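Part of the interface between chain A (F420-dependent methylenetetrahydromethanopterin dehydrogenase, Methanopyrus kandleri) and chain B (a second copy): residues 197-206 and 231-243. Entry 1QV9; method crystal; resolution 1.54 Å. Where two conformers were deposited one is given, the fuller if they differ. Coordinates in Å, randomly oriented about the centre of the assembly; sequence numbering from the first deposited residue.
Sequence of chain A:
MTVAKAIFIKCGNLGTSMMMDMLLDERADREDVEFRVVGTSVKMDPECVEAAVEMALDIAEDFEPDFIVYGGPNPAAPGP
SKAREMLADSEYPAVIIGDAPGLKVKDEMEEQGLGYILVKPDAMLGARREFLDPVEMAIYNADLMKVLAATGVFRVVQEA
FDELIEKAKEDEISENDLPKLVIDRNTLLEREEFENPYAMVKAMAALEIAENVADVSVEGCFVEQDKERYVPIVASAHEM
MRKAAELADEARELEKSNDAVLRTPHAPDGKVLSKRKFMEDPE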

ATOM      1  N   PRO A 197     -14.161  15.948   4.061  1.00 18.07           N
ATOM      2  CA  PRO A 197     -15.141  15.482   3.095  1.00 16.15           C
ATOM      3  C   PRO A 197     -14.734  14.275   2.250  1.00 16.96           C
ATOM      4  O   PRO A 197     -15.625  13.483   1.888  1.00 17.40           O
ATOM      5  CB  PRO A 197     -15.443  16.741   2.276  1.00 20.36           C
ATOM      6  CG  PRO A 197     -14.179  17.487   2.294  1.00 22.92           C
ATOM      7  CD  PRO A 197     -13.638  17.285   3.708  1.00 20.28           C
ATOM      8  N   TYR A 198     -13.440  14.132   1.955  1.00 16.73           N
ATOM      9  CA  TYR A 198     -12.996  12.959   1.168  1.00 15.77           C
ATOM     10  C   TYR A 198     -13.139  11.703   2.031  1.00 15.46           C
ATOM     11  O   TYR A 198     -13.375  10.615   1.499  1.00 15.47           O
ATOM     12  CB  TYR A 198     -11.578  13.153   0.661  1.00 15.58           C
ATOM     13  CG  TYR A 198     -11.538  14.292  -0.335  1.00 15.22           C
ATOM     14  CD1 TYR A 198     -11.987  14.099  -1.647  1.00 15.34           C
ATOM     15  CD2 TYR A 198     -11.132  15.581   0.041  1.00 19.15           C
ATOM     16  CE1 TYR A 198     -12.039  15.190  -2.566  1.00 15.20           C
ATOM     17  CE2 TYR A 198     -11.174  16.659  -0.879  1.00 16.30           C
ATOM     18  CZ  TYR A 198     -11.628  16.451  -2.154  1.00 20.40           C
ATOM     19  OH  TYR A 198     -11.675  17.529  -3.008  1.00 17.72           O
ATOM     20  N   ALA A 199     -13.038  11.829   3.361  1.00 14.98           N
ATOM     21  CA  ALA A 199     -13.283  10.638   4.196  1.00 15.45           C
ATOM     22  C   ALA A 199     -14.748  10.205   4.020  1.00 14.06           C
ATOM     23  O   ALA A 199     -15.035   9.020   3.899  1.00 15.44           O
ATOM     24  CB  ALA A 199     -12.982  10.960   5.699  1.00 16.17           C
HETATM   25  N   MSE A 200     -15.699  11.160   4.041  1.00 13.64           N
HETATM   26  CA  MSE A 200     -17.094  10.813   3.850  1.00 14.06           C
HETATM   27  C   MSE A 200     -17.290  10.141   2.483  1.00 14.46           C
HETATM   28  O   MSE A 200     -17.998   9.143   2.366  1.00 14.30           O
HETATM   29  CB  MSE A 200     -18.004  12.062   3.923  1.00 16.11           C
HETATM   30  CG  MSE A 200     -19.455  11.676   3.716  1.00 12.03           C
HETATM   31 SE   MSE A 200     -20.568  13.322   3.870  1.00 25.28          SE
HETATM   32  CE  MSE A 200     -19.950  14.151   2.284  1.00 25.05           C
ATOM     33  N   VAL A 201     -16.682  10.719   1.453  1.00 14.64           N
ATOM     34  CA  VAL A 201     -16.862  10.199   0.114  1.00 13.48           C
ATOM     35  C   VAL A 201     -16.261   8.794  -0.041  1.00 15.15           C
ATOM     36  O   VAL A 201     -16.846   7.899  -0.710  1.00 14.80           O
ATOM     37  CB  VAL A 201     -16.277  11.213  -0.894  1.00 18.84           C
ATOM     38  CG1 VAL A 201     -16.074  10.587  -2.232  1.00 22.98           C
ATOM     39  CG2 VAL A 201     -17.262  12.417  -0.987  1.00 17.44           C
ATOM     40  N   LYS A 202     -15.109   8.566   0.584  1.00 13.74           N
ATOM     41  CA  LYS A 202     -14.529   7.216   0.542  1.00 13.89           C
ATOM     42  C   LYS A 202     -15.425   6.236   1.304  1.00 12.52           C
ATOM     43  O   LYS A 202     -15.555   5.082   0.938  1.00 12.80           O
ATOM     44  CB  LYS A 202     -13.116   7.220   1.152  1.00 11.68           C
ATOM     45  CG  LYS A 202     -12.131   7.935   0.266  1.00 13.69           C
ATOM     46  CD  LYS A 202     -10.752   8.091   0.946  1.00 14.87           C
ATOM     47  CE  LYS A 202      -9.740   8.873   0.102  1.00 17.27           C
ATOM     48  NZ  LYS A 202      -9.200   8.111  -1.047  1.00 16.59           N
ATOM     49  N   ALA A 203     -15.975   6.667   2.447  1.00 12.34           N
ATOM     50  CA  ALA A 203     -16.879   5.823   3.237  1.00 11.37           C
ATOM     51  C   ALA A 203     -18.145   5.478   2.427  1.00 14.04           C
ATOM     52  O   ALA A 203     -18.613   4.369   2.473  1.00 14.15           O
ATOM     53  CB  ALA A 203     -17.244   6.539   4.564  1.00 13.83           C
HETATM   54  N   MSE A 204     -18.647   6.451   1.661  1.00 14.55           N
HETATM   55  CA  MSE A 204     -19.809   6.202   0.818  1.00 15.29           C
HETATM   56  C   MSE A 204     -19.442   5.189  -0.252  1.00 13.06           C
HETATM   57  O   MSE A 204     -20.215   4.266  -0.489  1.00 14.76           O
HETATM   58  CB  MSE A 204     -20.284   7.506   0.174  1.00 16.44           C
HETATM   59  CG  MSE A 204     -20.857   8.443   1.246  1.00 12.85           C
HETATM   60 SE   MSE A 204     -21.253  10.226   0.494  1.00 19.55          SE
HETATM   61  CE  MSE A 204     -22.247   9.655  -0.999  1.00 17.76           C
ATOM     62  N   ALA A 205     -18.284   5.350  -0.894  1.00 13.03           N
ATOM     63  CA  ALA A 205     -17.848   4.362  -1.890  1.00 12.07           C
ATOM     64  C   ALA A 205     -17.760   2.976  -1.225  1.00 13.45           C
ATOM     65  O   ALA A 205     -18.112   1.964  -1.813  1.00 15.18           O
ATOM     66  CB  ALA A 205     -16.494   4.726  -2.466  1.00 14.43           C
ATOM     67  N   ALA A 206     -17.231   2.892  -0.004  1.00 12.30           N
ATOM     68  CA  ALA A 206     -17.177   1.604   0.636  1.00 11.44           C
ATOM     69  C   ALA A 206     -18.559   0.960   0.848  1.00 11.46           C
ATOM     70  O   ALA A 206     -18.704  -0.232   0.678  1.00 13.34           O
ATOM     71  CB  ALA A 206     -16.426   1.731   2.019  1.00 14.20           C
TER
ATOM     72  N   VAL B 231     -22.770  16.404  -4.989  1.00 17.42           N
ATOM     73  CA  VAL B 231     -21.321  16.541  -5.178  1.00 15.36           C
ATOM     74  C   VAL B 231     -20.650  15.325  -4.482  1.00 17.10           C
ATOM     75  O   VAL B 231     -19.791  14.677  -5.080  1.00 17.23           O
ATOM     76  CB  VAL B 231     -20.785  17.895  -4.639  1.00 17.30           C
ATOM     77  CG1 VAL B 231     -19.275  18.008  -4.899  1.00 19.70           C
ATOM     78  CG2 VAL B 231     -21.495  19.054  -5.405  1.00 21.81           C
ATOM     79  N   PRO B 232     -21.012  15.005  -3.215  1.00 16.71           N
ATOM     80  CA  PRO B 232     -20.386  13.819  -2.586  1.00 16.13           C
ATOM     81  C   PRO B 232     -20.722  12.546  -3.389  1.00 16.07           C
ATOM     82  O   PRO B 232     -19.875  11.624  -3.515  1.00 16.02           O
ATOM     83  CB  PRO B 232     -21.059  13.737  -1.212  1.00 16.02           C
ATOM     84  CG  PRO B 232     -21.350  15.151  -0.892  1.00 19.37           C
ATOM     85  CD  PRO B 232     -21.678  15.853  -2.198  1.00 18.45           C
ATOM     86  N   ILE B 233     -21.952  12.445  -3.907  1.00 16.73           N
ATOM     87  CA  ILE B 233     -22.297  11.265  -4.674  1.00 13.72           C
ATOM     88  C   ILE B 233     -21.395  11.055  -5.903  1.00 15.40           C
ATOM     89  O   ILE B 233     -20.832   9.956  -6.082  1.00 15.68           O
ATOM     90  CB  ILE B 233     -23.809  11.275  -5.050  1.00 16.36           C
ATOM     91  CG1 ILE B 233     -24.667  11.093  -3.783  1.00 16.51           C
ATOM     92  CG2 ILE B 233     -24.112  10.165  -6.025  1.00 14.77           C
ATOM     93  CD1 ILE B 233     -26.182  11.406  -4.016  1.00 18.38           C
ATOM     94  N   VAL B 234     -21.252  12.064  -6.772  1.00 16.78           N
ATOM     95  CA  VAL B 234     -20.373  11.860  -7.926  1.00 16.43           C
ATOM     96  C   VAL B 234     -18.924  11.609  -7.498  1.00 16.23           C
ATOM     97  O   VAL B 234     -18.240  10.817  -8.120  1.00 18.21           O
ATOM     98  CB  VAL B 234     -20.456  13.029  -8.974  1.00 16.13           C
ATOM     99  CG1 VAL B 234     -21.886  13.099  -9.534  1.00 18.62           C
ATOM    100  CG2 VAL B 234     -20.105  14.380  -8.367  1.00 17.81           C
ATOM    101  N   ALA B 235     -18.452  12.248  -6.418  1.00 14.49           N
ATOM    102  CA  ALA B 235     -17.086  11.982  -6.023  1.00 14.13           C
ATOM    103  C   ALA B 235     -16.925  10.552  -5.535  1.00 14.05           C
ATOM    104  O   ALA B 235     -15.831   9.973  -5.697  1.00 15.51           O
ATOM    105  CB  ALA B 235     -16.654  12.943  -4.924  1.00 16.35           C
ATOM    106  N   SER B 236     -17.970   9.964  -4.926  1.00 13.57           N
ATOM    107  CA  SER B 236     -17.852   8.595  -4.403  1.00 13.61           C
ATOM    108  C   SER B 236     -17.750   7.629  -5.608  1.00 12.74           C
ATOM    109  O   SER B 236     -17.113   6.588  -5.538  1.00 16.14           O
ATOM    110  CB  SER B 236     -19.046   8.230  -3.485  1.00 16.93           C
ATOM    111  OG  SER B 236     -20.269   8.000  -4.204  1.00 17.12           O
ATOM    112  N   ALA B 237     -18.366   7.999  -6.729  1.00 16.41           N
ATOM    113  CA  ALA B 237     -18.214   7.147  -7.895  1.00 16.56           C
ATOM    114  C   ALA B 237     -16.756   7.124  -8.376  1.00 13.76           C
ATOM    115  O   ALA B 237     -16.250   6.074  -8.830  1.00 14.99           O
ATOM    116  CB  ALA B 237     -19.138   7.643  -9.037  1.00 17.14           C
ATOM    117  N   HIS B 238     -16.070   8.270  -8.284  1.00 13.94           N
ATOM    118  CA  HIS B 238     -14.671   8.331  -8.702  1.00 15.93           C
ATOM    119  C   HIS B 238     -13.772   7.562  -7.710  1.00 15.27           C
ATOM    120  O   HIS B 238     -12.834   6.912  -8.116  1.00 16.40           O
ATOM    121  CB  HIS B 238     -14.236   9.785  -8.872  1.00 18.00           C
ATOM    122  CG  HIS B 238     -14.653  10.388 -10.186  1.00 14.48           C
ATOM    123  ND1 HIS B 238     -15.922  10.268 -10.720  1.00 23.50           N
ATOM    124  CD2 HIS B 238     -13.945  11.137 -11.060  1.00 13.50           C
ATOM    125  CE1 HIS B 238     -15.970  10.926 -11.875  1.00 16.19           C
ATOM    126  NE2 HIS B 238     -14.785  11.461 -12.098  1.00 22.23           N
ATOM    127  N   GLU B 239     -14.090   7.608  -6.408  1.00 13.92           N
ATOM    128  CA  GLU B 239     -13.293   6.840  -5.446  1.00 15.67           C
ATOM    129  C   GLU B 239     -13.476   5.340  -5.735  1.00 15.67           C
ATOM    130  O   GLU B 239     -12.532   4.562  -5.566  1.00 16.15           O
ATOM    131  CB  GLU B 239     -13.724   7.135  -4.002  1.00 15.30           C
ATOM    132  CG  GLU B 239     -13.462   8.574  -3.526  1.00 15.21           C
ATOM    133  CD  GLU B 239     -12.010   8.921  -3.338  1.00 22.44           C
ATOM    134  OE1 GLU B 239     -11.699  10.139  -3.328  1.00 20.65           O
ATOM    135  OE2 GLU B 239     -11.191   7.996  -3.199  1.00 19.12           O
HETATM  136  N   MSE B 240     -14.677   4.919  -6.144  1.00 14.59           N
HETATM  137  CA  MSE B 240     -14.886   3.519  -6.495  1.00 12.27           C
HETATM  138  C   MSE B 240     -14.015   3.126  -7.707  1.00 13.24           C
HETATM  139  O   MSE B 240     -13.383   2.074  -7.703  1.00 14.51           O
HETATM  140  CB  MSE B 240     -16.351   3.298  -6.861  1.00 13.89           C
HETATM  141  CG  MSE B 240     -17.296   3.270  -5.705  1.00 12.81           C
HETATM  142 SE   MSE B 240     -19.164   3.490  -6.332  1.00 19.79          SE
HETATM  143  CE  MSE B 240     -19.500   1.850  -7.126  1.00 17.21           C
HETATM  144  N   MSE B 241     -13.980   3.969  -8.721  0.60 14.17           N
HETATM  145  CA  MSE B 241     -13.189   3.605  -9.866  0.60 15.31           C
HETATM  146  C   MSE B 241     -11.712   3.491  -9.521  0.60 11.30           C
HETATM  147  O   MSE B 241     -11.032   2.602  -9.990  0.60 11.78           O
HETATM  148  CB  MSE B 241     -13.434   4.591 -11.013  0.60 16.86           C
HETATM  149  CG  MSE B 241     -12.904   4.103 -12.379  0.60 17.50           C
HETATM  150 SE   MSE B 241     -13.604   2.391 -13.036  0.60 18.40          SE
HETATM  151  CE  MSE B 241     -15.359   3.017 -13.594  0.60 14.95           C
ATOM    152  N   ARG B 242     -11.225   4.376  -8.628  1.00 13.49           N
ATOM    153  CA  ARG B 242      -9.826   4.346  -8.253  1.00 15.25           C
ATOM    154  C   ARG B 242      -9.504   2.983  -7.606  1.00 14.08           C
ATOM    155  O   ARG B 242      -8.433   2.428  -7.859  1.00 15.29           O
ATOM    156  CB  ARG B 242      -9.549   5.525  -7.304  1.00 16.71           C
ATOM    157  CG  ARG B 242      -8.223   5.448  -6.539  1.00 15.08           C
ATOM    158  CD  ARG B 242      -7.925   6.826  -5.849  1.00 16.55           C
ATOM    159  NE  ARG B 242      -6.681   6.820  -5.075  1.00 17.47           N
ATOM    160  CZ  ARG B 242      -6.580   6.330  -3.847  1.00 16.88           C
ATOM    161  NH1 ARG B 242      -5.392   6.402  -3.232  1.00 17.10           N
ATOM    162  NH2 ARG B 242      -7.614   5.750  -3.235  1.00 15.65           N
ATOM    163  N   LYS B 243     -10.421   2.425  -6.798  1.00 14.16           N
ATOM    164  CA  LYS B 243     -10.196   1.115  -6.197  1.00 14.31           C
ATOM    165  C   LYS B 243     -10.332  -0.008  -7.239  1.00 16.18           C
ATOM    166  O   LYS B 243      -9.667  -1.040  -7.140  1.00 17.29           O
ATOM    167  CB  LYS B 243     -11.128   0.867  -5.008  1.00 18.42           C
ATOM    168  CG  LYS B 243     -10.774   1.775  -3.818  1.00 20.28           C
ATOM    169  CD  LYS B 243      -9.304   1.570  -3.405  1.00 26.77           C
ATOM    170  CE  LYS B 243      -8.862   2.558  -2.331  1.00 27.23           C
ATOM    171  NZ  LYS B 243      -7.377   2.430  -2.116  1.00 25.39           N
TER

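Helices that cross at a steep angle pack by fitting side chains of one into the spaces of the other, and this contact is an example: the axes of the chain A and chain B helices cross at -66° and pass within 8.0 Å. The chain B helix is kinked at B:Pro232, whose ring nitrogen carries no hydrogen to bond the preceding turn. The backbones come nearest at A:Val201 and B:Ser236, whose CA atoms lie 4.9 Å apart.

At this point the packing is of the knob-into-hole kind. The side chain of A:Val201 (t rotamer) points toward the partner and settles among B:Pro232, B:Ala235, B:Ser236 and B:Glu239; its CG1 reaches the backbone N of B:Ser236 at 3.4 Å and CB of B:Ala235 at 3.6 Å. The small side chains of B:Ala235 and B:Ser236 suit a place where the valine lies against the main chain. B:Ser236 also turns its polarity inward, its OG donating to O of B:Ile233 at 2.8 Å within its own helix. One turn on from the valine, A:Ala205 plays a similar part: its CB lies 3.6 Å from O of B:Ser236 and 3.6 Å from CG of B:Met240.

Toward B:Pro232 the contact is apolar. Two selenomethionines reach the proline ring from the chain A helix, with CE of A:Met200 3.6 Å from CG of B:Pro232 and SE of A:Met204 3.9 Å from its CB; long, flexible side chains suit this filling role.

The reciprocal knob is B:Glu239, among A:Tyr198, A:Val201, A:Lys202 and A:Ala205. Its aliphatic portion packs against the valine, CG to CG1 of A:Val201 at 3.5 Å, while OE2 accepts a hydrogen bond from NZ of A:Lys202 at 2.9 Å. This salt bridge pairs the charges of two buried residues. In all, the stretches bury 537 Å² between them.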